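Maleylpyruvate isomerase (Ralstonia sp., PDB 2V6K) catalyses the glutathione-dependent isomerisation of maleylpyruvate to fumarylpyruvate in the breakdown of naphthalene, working as a homodimeric zeta-class glutathione transferase. Local coordinates at residues K2-N7 / P27-A32; S14-I19 / D166-P171; A47-Q52 / V63-P68. One frame throughout, in Å; residues are numbered along the deposited sequence.

Contact 1. Residues K2-N7 / P27-A32; sequences KMKLYN and PYEYLA
Met3, Leu5 and Asn7 meet Glu29 and Leu31 through a parallel backbone ladder that ties two neighbouring strands together. Glu29 N donates to Met3 O (2.8 Å), and Glu29 O receives Leu5 N (2.8 Å). One step on, Leu31 N donates to Leu5 O (2.9 Å) and Leu31 O receives Asn7 N (3.0 Å). Glu29 and Leu31 thus each spend both N-H and C=O on the partner strand. The CA atoms of Lys4 and Tyr6 add weaker C-H...O contacts to Glu29 O and Leu31 O. Ahead of the ladder water 1 continues the link, accepting from Met3 N and donating to Pro27 O. On the face carrying Lys4, Tyr6 and Leu31, Leu31 CD1 sits 3.5 Å from both CE1 and CZ of Tyr6, the two side chains lying alongside and pointing the same way. On the other face Leu5 CD2 meets Tyr28 CE1 at 3.7 Å, while the Asn7 amide lies over the Tyr30 ring, the planes 65° apart. Tyr28 CG stands between its backbone N and carbonyl carbon (chi1 54°), and the hydroxyl beyond the ring is hydrogen-bonded to Asn22 OD1. These are the two parallel strands of the beta-alpha-beta unit that opens the thioredoxin-like domain. Helix 12-24 makes the crossover and packs on Met3, Leu5, Asn7 and Tyr28; strand 4-7 bonds along its other edge to strand 56-58 through Lys4 and Tyr6, and helix 43-48 meets the Tyr6 ring.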
loop_
_atom_site.group_PDB
_atom_site.type_symbol
_atom_site.label_atom_id
_atom_site.label_comp_id
_atom_site.label_asym_id
_atom_site.label_seq_id
_atom_site.Cartn_x
_atom_site.Cartn_y
_atom_site.Cartn_z
ATOM N N LYS A 2 -3.448 24.129 15.114
ATOM C CA LYS A 2 -2.367 23.154 15.294
ATOM C C LYS A 2 -2.783 21.752 14.843
ATOM O O LYS A 2 -3.971 21.483 14.641
ATOM C CB LYS A 2 -1.849 23.138 16.746
ATOM C CG LYS A 2 -2.778 23.743 17.814
ATOM C CD LYS A 2 -4.021 22.904 18.071
ATOM C CE LYS A 2 -3.696 21.631 18.825
ATOM N NZ LYS A 2 -4.901 20.781 18.911
ATOM N N MET A 3 -1.799 20.870 14.681
ATOM C CA MET A 3 -2.051 19.530 14.156
ATOM C C MET A 3 -2.660 18.575 15.169
ATOM O O MET A 3 -2.239 18.514 16.324
ATOM C CB MET A 3 -0.788 18.934 13.547
ATOM C CG MET A 3 -0.720 19.115 12.043
ATOM S SD MET A 3 0.825 18.602 11.284
ATOM C CE MET A 3 1.283 17.233 12.335
ATOM N N LYS A 4 -3.667 17.840 14.708
ATOM C CA LYS A 4 -4.398 16.889 15.537
ATOM C C LYS A 4 -4.306 15.519 14.888
ATOM O O LYS A 4 -4.686 15.346 13.725
ATOM C CB LYS A 4 -5.864 17.307 15.670
ATOM C CG LYS A 4 -6.077 18.636 16.383
ATOM C CD LYS A 4 -7.524 19.090 16.285
ATOM C CE LYS A 4 -7.695 20.489 16.852
ATOM N NZ LYS A 4 -9.026 21.066 16.517
ATOM N N LEU A 5 -3.789 14.554 15.639
ATOM C CA LEU A 5 -3.632 13.198 15.145
ATOM C C LEU A 5 -4.729 12.295 15.694
ATOM O O LEU A 5 -4.738 11.975 16.885
ATOM C CB LEU A 5 -2.255 12.645 15.519
ATOM C CG LEU A 5 -1.994 11.193 15.098
ATOM C CD1 LEU A 5 -1.940 11.047 13.585
ATOM C CD2 LEU A 5 -0.724 10.649 15.738
ATOM N N TYR A 6 -5.649 11.894 14.820
ATOM C CA TYR A 6 -6.707 10.959 15.183
ATOM C C TYR A 6 -6.151 9.560 15.027
ATOM O O TYR A 6 -5.834 9.135 13.920
ATOM C CB TYR A 6 -7.927 11.155 14.287
ATOM C CG TYR A 6 -8.628 12.468 14.515
ATOM C CD1 TYR A 6 -9.632 12.579 15.472
ATOM C CD2 TYR A 6 -8.278 13.605 13.785
ATOM C CE1 TYR A 6 -10.278 13.784 15.693
ATOM C CE2 TYR A 6 -8.921 14.816 13.997
ATOM C CZ TYR A 6 -9.916 14.897 14.954
ATOM O OH TYR A 6 -10.562 16.096 15.171
ATOM N N ASN A 7 -6.003 8.852 16.140
ATOM C CA ASN A 7 -5.295 7.587 16.125
ATOM C C ASN A 7 -5.584 6.753 17.371
ATOM O O ASN A 7 -6.430 7.125 18.179
ATOM C CB ASN A 7 -3.791 7.813 15.877
ATOM C CG ASN A 7 -3.047 8.314 17.097
ATOM O OD1 ASN A 7 -3.467 9.261 17.783
ATOM N ND2 ASN A 7 -1.922 7.688 17.371
ATOM N N PRO A 27 5.163 18.768 16.511
ATOM C CA PRO A 27 4.203 18.640 17.608
ATOM C C PRO A 27 2.802 18.316 17.097
ATOM O O PRO A 27 2.424 18.740 16.003
ATOM C CB PRO A 27 4.228 20.022 18.270
ATOM C CG PRO A 27 4.676 20.957 17.204
ATOM C CD PRO A 27 5.570 20.168 16.285
ATOM N N TYR A 28 2.045 17.562 17.885
ATOM C CA TYR A 28 0.668 17.234 17.533
ATOM C C TYR A 28 -0.143 16.935 18.771
ATOM O O TYR A 28 0.396 16.467 19.776
ATOM C CB TYR A 28 0.593 16.046 16.560
ATOM C CG TYR A 28 1.321 14.794 17.009
ATOM C CD1 TYR A 28 0.658 13.764 17.683
ATOM C CD2 TYR A 28 2.681 14.640 16.750
ATOM C CE1 TYR A 28 1.346 12.611 18.083
ATOM C CE2 TYR A 28 3.366 13.508 17.140
ATOM C CZ TYR A 28 2.702 12.497 17.800
ATOM O OH TYR A 28 3.412 11.377 18.177
ATOM N N GLU A 29 -1.440 17.216 18.686
ATOM C CA GLU A 29 -2.383 16.806 19.717
ATOM C C GLU A 29 -2.829 15.382 19.424
ATOM O O GLU A 29 -3.218 15.068 18.301
ATOM C CB GLU A 29 -3.600 17.736 19.758
ATOM C CG GLU A 29 -4.511 17.489 20.967
ATOM C CD GLU A 29 -5.789 18.324 20.973
ATOM O OE1 GLU A 29 -6.006 19.135 20.050
ATOM O OE2 GLU A 29 -6.586 18.162 21.921
ATOM N N TYR A 30 -2.765 14.529 20.441
ATOM C CA TYR A 30 -3.172 13.132 20.322
ATOM C C TYR A 30 -4.665 13.028 20.593
ATOM O O TYR A 30 -5.119 13.287 21.711
ATOM C CB TYR A 30 -2.391 12.288 21.330
ATOM C CG TYR A 30 -2.510 10.783 21.171
ATOM C CD1 TYR A 30 -1.444 10.041 20.666
ATOM C CD2 TYR A 30 -3.664 10.096 21.555
ATOM C CE1 TYR A 30 -1.525 8.670 20.528
ATOM C CE2 TYR A 30 -3.755 8.708 21.412
ATOM C CZ TYR A 30 -2.674 8.005 20.900
ATOM O OH TYR A 30 -2.735 6.641 20.761
ATOM N N LEU A 31 -5.425 12.652 19.567
ATOM C CA LEU A 31 -6.857 12.467 19.717
ATOM C C LEU A 31 -7.193 11.000 19.517
ATOM O O LEU A 31 -7.168 10.477 18.398
ATOM C CB LEU A 31 -7.635 13.365 18.755
ATOM C CG LEU A 31 -7.545 14.873 19.024
ATOM C CD1 LEU A 31 -8.334 15.641 17.992
ATOM C CD2 LEU A 31 -8.024 15.234 20.432
ATOM N N ALA A 32 -7.491 10.334 20.626
ATOM C CA ALA A 32 -7.743 8.905 20.623
ATOM C C ALA A 32 -9.076 8.594 19.972
ATOM O O ALA A 32 -10.096 9.219 20.279
ATOM C CB ALA A 32 -7.718 8.367 22.039
HETATM O O HOH W 1 0.935 21.493 15.922
#

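Contact 2. Residues S14-I19 / D166-P171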
loop_
_atom_site.group_PDB
_atom_site.type_symbol
_atom_site.label_atom_id
_atom_site.label_comp_id
_atom_site.label_asym_id
_atom_site.label_seq_id
_atom_site.Cartn_x
_atom_site.Cartn_y
_atom_site.Cartn_z
ATOM N N SER A 14 -1.159 3.773 12.978
ATOM C CA SER A 14 -0.998 4.910 13.889
ATOM C C SER A 14 0.441 4.997 14.375
ATOM O O SER A 14 1.047 6.065 14.362
ATOM C CB SER A 14 -1.923 4.772 15.095
ATOM O OG SER A 14 -3.290 4.828 14.707
ATOM N N HIS A 15 0.970 3.863 14.820
ATOM C CA HIS A 15 2.348 3.721 15.286
ATOM C C HIS A 15 3.327 4.183 14.199
ATOM O O HIS A 15 4.247 4.965 14.477
ATOM C CB HIS A 15 2.526 2.241 15.664
ATOM C CG HIS A 15 3.838 1.889 16.293
ATOM N ND1 HIS A 15 4.139 0.589 16.638
ATOM C CD2 HIS A 15 4.925 2.631 16.620
ATOM C CE1 HIS A 15 5.355 0.544 17.153
ATOM N NE2 HIS A 15 5.851 1.770 17.158
ATOM N N ARG A 16 3.101 3.716 12.969
ATOM C CA ARG A 16 3.891 4.091 11.798
ATOM C C ARG A 16 3.986 5.612 11.642
ATOM O O ARG A 16 5.077 6.175 11.487
ATOM C CB ARG A 16 3.241 3.445 10.569
ATOM C CG ARG A 16 3.934 3.636 9.228
ATOM C CD ARG A 16 2.972 3.298 8.104
ATOM N NE ARG A 16 2.622 1.879 8.116
ATOM C CZ ARG A 16 1.698 1.327 7.336
ATOM N NH1 ARG A 16 0.984 2.080 6.503
ATOM N NH2 ARG A 16 1.476 0.019 7.396
ATOM N N LEU A 17 2.837 6.275 11.690
ATOM C CA LEU A 17 2.801 7.720 11.528
ATOM C C LEU A 17 3.388 8.446 12.740
ATOM O O LEU A 17 4.080 9.462 12.584
ATOM C CB LEU A 17 1.378 8.189 11.214
ATOM C CG LEU A 17 1.163 9.697 11.051
ATOM C CD1 LEU A 17 2.144 10.305 10.050
ATOM C CD2 LEU A 17 -0.255 9.967 10.614
ATOM N N ARG A 18 3.139 7.927 13.940
ATOM C CA ARG A 18 3.725 8.535 15.136
ATOM C C ARG A 18 5.244 8.537 15.066
ATOM O O ARG A 18 5.877 9.514 15.464
ATOM C CB ARG A 18 3.256 7.842 16.420
ATOM C CG ARG A 18 1.797 8.104 16.768
ATOM C CD ARG A 18 1.422 7.568 18.152
ATOM N NE ARG A 18 1.727 6.151 18.374
ATOM C CZ ARG A 18 0.825 5.168 18.418
ATOM N NH1 ARG A 18 -0.471 5.409 18.212
ATOM N NH2 ARG A 18 1.228 3.928 18.657
ATOM N N ILE A 19 5.837 7.455 14.559
ATOM C CA ILE A 19 7.297 7.407 14.427
ATOM C C ILE A 19 7.778 8.525 13.507
ATOM O O ILE A 19 8.711 9.248 13.847
ATOM C CB ILE A 19 7.813 6.045 13.909
ATOM C CG1 ILE A 19 7.471 4.912 14.883
ATOM C CG2 ILE A 19 9.325 6.104 13.691
ATOM C CD1 ILE A 19 7.590 3.509 14.269
ATOM N N ASP A 166 11.795 2.118 8.050
ATOM C CA ASP A 166 11.807 1.735 9.464
ATOM C C ASP A 166 10.508 2.109 10.159
ATOM O O ASP A 166 10.071 1.414 11.084
ATOM C CB ASP A 166 12.983 2.388 10.190
ATOM C CG ASP A 166 14.307 2.058 9.552
ATOM O OD1 ASP A 166 14.611 0.859 9.378
ATOM O OD2 ASP A 166 15.049 3.008 9.229
ATOM N N CYS A 167 9.894 3.208 9.725
ATOM C CA CYS A 167 8.597 3.620 10.260
ATOM C C CYS A 167 7.535 2.566 10.000
ATOM O O CYS A 167 6.646 2.383 10.824
ATOM C CB CYS A 167 8.138 4.952 9.669
ATOM S SG CYS A 167 9.203 6.343 10.031
ATOM N N TYR A 168 7.633 1.880 8.862
ATOM C CA TYR A 168 6.711 0.792 8.546
ATOM C C TYR A 168 7.117 -0.516 9.222
ATOM O O TYR A 168 6.259 -1.268 9.689
ATOM C CB TYR A 168 6.662 0.546 7.042
ATOM C CG TYR A 168 5.914 1.553 6.194
ATOM C CD1 TYR A 168 4.775 1.170 5.480
ATOM C CD2 TYR A 168 6.380 2.860 6.031
ATOM C CE1 TYR A 168 4.107 2.061 4.656
ATOM C CE2 TYR A 168 5.714 3.764 5.199
ATOM C CZ TYR A 168 4.584 3.352 4.509
ATOM O OH TYR A 168 3.935 4.209 3.662
ATOM N N LEU A 169 8.416 -0.814 9.253
ATOM C CA LEU A 169 8.874 -2.105 9.756
ATOM C C LEU A 169 8.605 -2.298 11.246
ATOM O O LEU A 169 8.117 -3.354 11.664
ATOM C CB LEU A 169 10.365 -2.314 9.460
ATOM C CG LEU A 169 10.931 -3.652 9.941
ATOM C CD1 LEU A 169 10.343 -4.808 9.134
ATOM C CD2 LEU A 169 12.454 -3.636 9.867
ATOM N N VAL A 170 8.933 -1.291 12.047
ATOM C CA VAL A 170 8.846 -1.433 13.497
ATOM C C VAL A 170 7.429 -1.811 13.984
ATOM O O VAL A 170 7.279 -2.765 14.737
ATOM C CB VAL A 170 9.470 -0.215 14.223
ATOM C CG1 VAL A 170 9.089 -0.177 15.686
ATOM C CG2 VAL A 170 10.989 -0.270 14.074
ATOM N N PRO A 171 6.386 -1.082 13.546
ATOM C CA PRO A 171 5.039 -1.505 13.938
ATOM C C PRO A 171 4.669 -2.896 13.435
ATOM O O PRO A 171 3.937 -3.622 14.106
ATOM C CB PRO A 171 4.137 -0.445 13.303
ATOM C CG PRO A 171 5.026 0.747 13.146
ATOM C CD PRO A 171 6.347 0.152 12.747
HETATM O O HOH W 2 3.591 -0.435 9.596
#
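His15, Arg16 and Ile19 pack against Cys167, Tyr168, Val170 and Pro171 in a buried helix-helix contact near the middle of the chain, where the thioredoxin-like N-terminal domain meets the all-helical C-terminal domain. The short axes pass 8.2 Å apart with N-to-C directions 139° apart. Pro171 wedges in between: its CG lies over one face of the His15 imidazole, 3.7 Å from the ring centroid, as a CH-pi contact. A neighbouring ring atom, Pro171 CD, meets Ile19 CD1 tip to tip at 3.9 Å. Lacking an N-H, Pro171 also breaks the helical bonding, and the buried Cys167 O has no conventional partner; Arg16 CA approaches it at 3.4 Å in a C-H...O contact. Arg16 runs over Tyr168, with CG anti to the backbone N (chi1 -177°) and CD above the centre of the phenol ring, 3.7 Å from its centroid. Beyond CD the guanidinium lies nearly parallel to the ring, 11° from its plane and offset toward CD1. At the guanidinium edge water 2 accepts from Arg16 NE (2.9 Å) and donates to Tyr168 O (2.8 Å). Arg16 NH1 bonds to Ser67 OG, and Arg16 touches the bound glutathione adduct. Around the interface, helix 67-77 packs on Arg16 and Tyr168, helix 200-205 covers Ile19 and Val170, and helix 187-196 also borders Val170.

Contact 3. Residues A47-Q52 / V63-P68; sequences ALNPQQ and VLIQSP. With TGG (gamma-glutamyl-S-(1,2-dicarboxyethyl)cysteinylglycine), chain C.
Ile65 CG2 lies over one face of the Asn49 amide, 3.5 Å from Asn49 CG. Gln51 N approaches Asn49 OD1 from the opposite face (2.9 Å), 58° out of the carbonyl plane, which closes an Asx turn; at the far end of the amide Asn49 ND2 bonds weakly to Leu53 O. The Gln51 and Gln66 amides are turned 37° from each other yet join at their edges: Gln66 NE2 lies in the carbonyl plane of Gln51, on a lone pair of OE1 at 2.9 Å, though the bond is bent at the hydrogen. Gln51 reaches across as an extended chain, whereas Gln66 is bent, its CD placed by a chi2 of -66°. Earlier in strand 63-65, Val63 CG1 rests on Leu48 O (3.7 Å). Beyond the pair, Asp104 of the second subunit accepts from NE2 of both glutamines, so the link spans the dimer interface. The glutathione adduct meets the oxygen side of the Gln66 amide and the start of helix 67-77. Gln66 OE1 accepts from the gamma-glutamyl nitrogen NN1 (2.7 Å), Ser67 N donates to carboxylate oxygen OT1 (2.9 Å), and Ser67 OG donates to OC1 (2.6 Å) while accepting from Arg16 NH1. Gln66 holds the N-cap position of helix 67-77, so the first turn of that helix would add a favourable field for the carboxylate. The two bonds at NE2 would hold the Gln66 oxygen toward the amino group, consistent with Gln51 and Asp104 of the second subunit acting as a second shell that orients Gln66.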
loop_
_atom_site.group_PDB
_atom_site.type_symbol
_atom_site.label_atom_id
_atom_site.label_comp_id
_atom_site.label_asym_id
_atom_site.label_seq_id
_atom_site.Cartn_x
_atom_site.Cartn_y
_atom_site.Cartn_z
ATOM N N ALA A 47 -17.310 11.882 9.303
ATOM C CA ALA A 47 -17.277 13.280 8.874
ATOM C C ALA A 47 -15.849 13.786 8.677
ATOM O O ALA A 47 -15.609 14.656 7.840
ATOM C CB ALA A 47 -18.025 14.159 9.869
ATOM N N LEU A 48 -14.913 13.241 9.450
ATOM C CA LEU A 48 -13.503 13.593 9.328
ATOM C C LEU A 48 -12.845 12.786 8.215
ATOM O O LEU A 48 -12.122 13.340 7.384
ATOM C CB LEU A 48 -12.766 13.369 10.653
ATOM C CG LEU A 48 -13.221 14.210 11.852
ATOM C CD1 LEU A 48 -12.743 13.583 13.147
ATOM C CD2 LEU A 48 -12.748 15.658 11.741
ATOM N N ASN A 49 -13.116 11.480 8.203
ATOM C CA ASN A 49 -12.516 10.542 7.259
ATOM C C ASN A 49 -13.564 9.568 6.713
ATOM O O ASN A 49 -13.993 8.662 7.427
ATOM C CB ASN A 49 -11.391 9.761 7.944
ATOM C CG ASN A 49 -10.782 8.714 7.042
ATOM O OD1 ASN A 49 -11.089 8.662 5.850
ATOM N ND2 ASN A 49 -9.904 7.884 7.593
ATOM N N PRO A 50 -13.948 9.716 5.429
ATOM C CA PRO A 50 -15.036 8.869 4.932
ATOM C C PRO A 50 -14.663 7.387 4.890
ATOM O O PRO A 50 -15.543 6.524 4.845
ATOM C CB PRO A 50 -15.284 9.405 3.518
ATOM C CG PRO A 50 -13.996 10.034 3.119
ATOM C CD PRO A 50 -13.420 10.609 4.379
ATOM N N GLN A 51 -13.366 7.099 4.907
ATOM C CA GLN A 51 -12.894 5.728 4.915
ATOM C C GLN A 51 -13.026 5.059 6.293
ATOM O O GLN A 51 -12.998 3.833 6.397
ATOM C CB GLN A 51 -11.451 5.677 4.423
ATOM C CG GLN A 51 -11.085 4.326 3.878
ATOM C CD GLN A 51 -9.665 4.233 3.374
ATOM O OE1 GLN A 51 -8.854 5.157 3.520
ATOM N NE2 GLN A 51 -9.349 3.092 2.779
ATOM N N GLN A 52 -13.160 5.864 7.344
ATOM C CA GLN A 52 -13.383 5.346 8.702
ATOM C C GLN A 52 -12.292 4.374 9.159
ATOM O O GLN A 52 -12.558 3.303 9.718
ATOM C CB GLN A 52 -14.794 4.776 8.844
ATOM C CG GLN A 52 -15.821 5.900 8.837
ATOM C CD GLN A 52 -17.241 5.422 8.919
ATOM O OE1 GLN A 52 -17.796 4.928 7.940
ATOM N NE2 GLN A 52 -17.854 5.589 10.085
ATOM N N VAL A 63 -8.055 17.790 6.740
ATOM C CA VAL A 63 -7.816 16.451 7.276
ATOM C C VAL A 63 -7.188 15.546 6.219
ATOM O O VAL A 63 -7.773 15.287 5.160
ATOM C CB VAL A 63 -9.110 15.796 7.823
ATOM C CG1 VAL A 63 -8.795 14.447 8.454
ATOM C CG2 VAL A 63 -9.782 16.706 8.844
ATOM N N LEU A 64 -5.983 15.082 6.519
ATOM C CA LEU A 64 -5.254 14.178 5.647
ATOM C C LEU A 64 -5.503 12.746 6.064
ATOM O O LEU A 64 -5.564 12.440 7.259
ATOM C CB LEU A 64 -3.756 14.452 5.729
ATOM C CG LEU A 64 -3.263 15.886 5.508
ATOM C CD1 LEU A 64 -1.758 15.906 5.562
ATOM C CD2 LEU A 64 -3.764 16.463 4.193
ATOM N N ILE A 65 -5.644 11.874 5.075
ATOM C CA ILE A 65 -5.780 10.445 5.331
ATOM C C ILE A 65 -4.700 9.676 4.579
ATOM O O ILE A 65 -3.988 10.246 3.747
ATOM C CB ILE A 65 -7.193 9.910 4.968
ATOM C CG1 ILE A 65 -7.433 9.958 3.453
ATOM C CG2 ILE A 65 -8.263 10.681 5.739
ATOM C CD1 ILE A 65 -8.597 9.093 2.985
ATOM N N GLN A 66 -4.600 8.382 4.884
ATOM C CA GLN A 66 -3.640 7.450 4.276
ATOM C C GLN A 66 -2.214 7.658 4.766
ATOM O O GLN A 66 -1.478 8.512 4.250
ATOM C CB GLN A 66 -3.713 7.468 2.749
ATOM C CG GLN A 66 -4.944 6.744 2.243
ATOM C CD GLN A 66 -4.918 5.261 2.543
ATOM O OE1 GLN A 66 -3.851 4.637 2.627
ATOM N NE2 GLN A 66 -6.104 4.679 2.724
ATOM N N SER A 67 -1.809 6.866 5.757
ATOM C CA SER A 67 -0.470 7.030 6.316
ATOM C C SER A 67 0.659 7.064 5.267
ATOM O O SER A 67 1.584 7.849 5.429
ATOM C CB SER A 67 -0.192 6.034 7.454
ATOM O OG SER A 67 -0.064 4.698 7.010
ATOM N N PRO A 68 0.600 6.241 4.192
ATOM C CA PRO A 68 1.711 6.370 3.239
ATOM C C PRO A 68 1.818 7.759 2.612
ATOM O O PRO A 68 2.929 8.283 2.439
ATOM C CB PRO A 68 1.384 5.313 2.179
ATOM C CG PRO A 68 0.595 4.299 2.937
ATOM C CD PRO A 68 -0.304 5.143 3.792
HETATM O OC1 TGG C . -2.092 3.347 6.027
HETATM C CO1 TGG C . -3.266 3.769 6.055
HETATM O OT1 TGG C . -3.609 4.829 6.618
HETATM C CA1 TGG C . -4.311 2.953 5.351
HETATM N NN1 TGG C . -3.758 2.361 4.138
HETATM C CB1 TGG C . -4.806 1.818 6.242
HETATM C CG1 TGG C . -5.514 2.353 7.476
HETATM C CD1 TGG C . -6.289 1.308 8.267
HETATM O OE1 TGG C . -6.036 -0.031 7.913
HETATM N NN2 TGG C . -6.117 1.521 9.671
HETATM C CA2 TGG C . -6.413 0.519 10.658
HETATM C CO2 TGG C . -7.916 0.659 10.860
HETATM O OC2 TGG C . -8.304 1.868 11.466
HETATM N NN3 TGG C . -8.572 -0.500 11.385
HETATM C CA3 TGG C . -9.948 -0.409 11.829
HETATM C CO3 TGG C . -10.728 -1.574 11.292
HETATM O OC3 TGG C . -10.151 -2.419 10.580
HETATM O OT3 TGG C . -11.939 -1.633 11.611
HETATM C CB2 TGG C . -5.496 0.889 11.806
HETATM S SG2 TGG C . -5.787 0.068 13.324
HETATM C CD2 TGG C . -5.368 -1.637 13.190
HETATM C CE2 TGG C . -3.867 -1.793 13.132
HETATM O OE2 TGG C . -3.242 -2.259 14.113
HETATM O OF2 TGG C . -3.268 -1.444 12.090
HETATM C CF2 TGG C . -5.992 -2.279 14.429
HETATM C CH2 TGG C . -5.929 -3.786 14.443
HETATM O OI2 TGG C . -5.673 -4.397 13.390
HETATM O OJ2 TGG C . -6.131 -4.365 15.537
#

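In the fold
Contact 2 is the core of the three, lying near the centre of the chain; contacts 1 and 3 are farther out and only partly buried. Helix 12-24 is common ground, bridging the strands of contact 1 and carrying half of contact 2. Contacts 1 and 3 share the four-stranded sheet, at its outermost strands 29-32 and 63-65, and meet where Tyr6 touches Leu48. Contacts 2 and 3 join at the ligand through Arg16 and Ser67. The chemistry follows the place: main-chain bonding in contact 1, apolar and CH-pi packing between domains, with an arginine over a tyrosine ring and a bridging water, in contact 2, and side-chain amide bonding beside glutathione and the second subunit in contact 3.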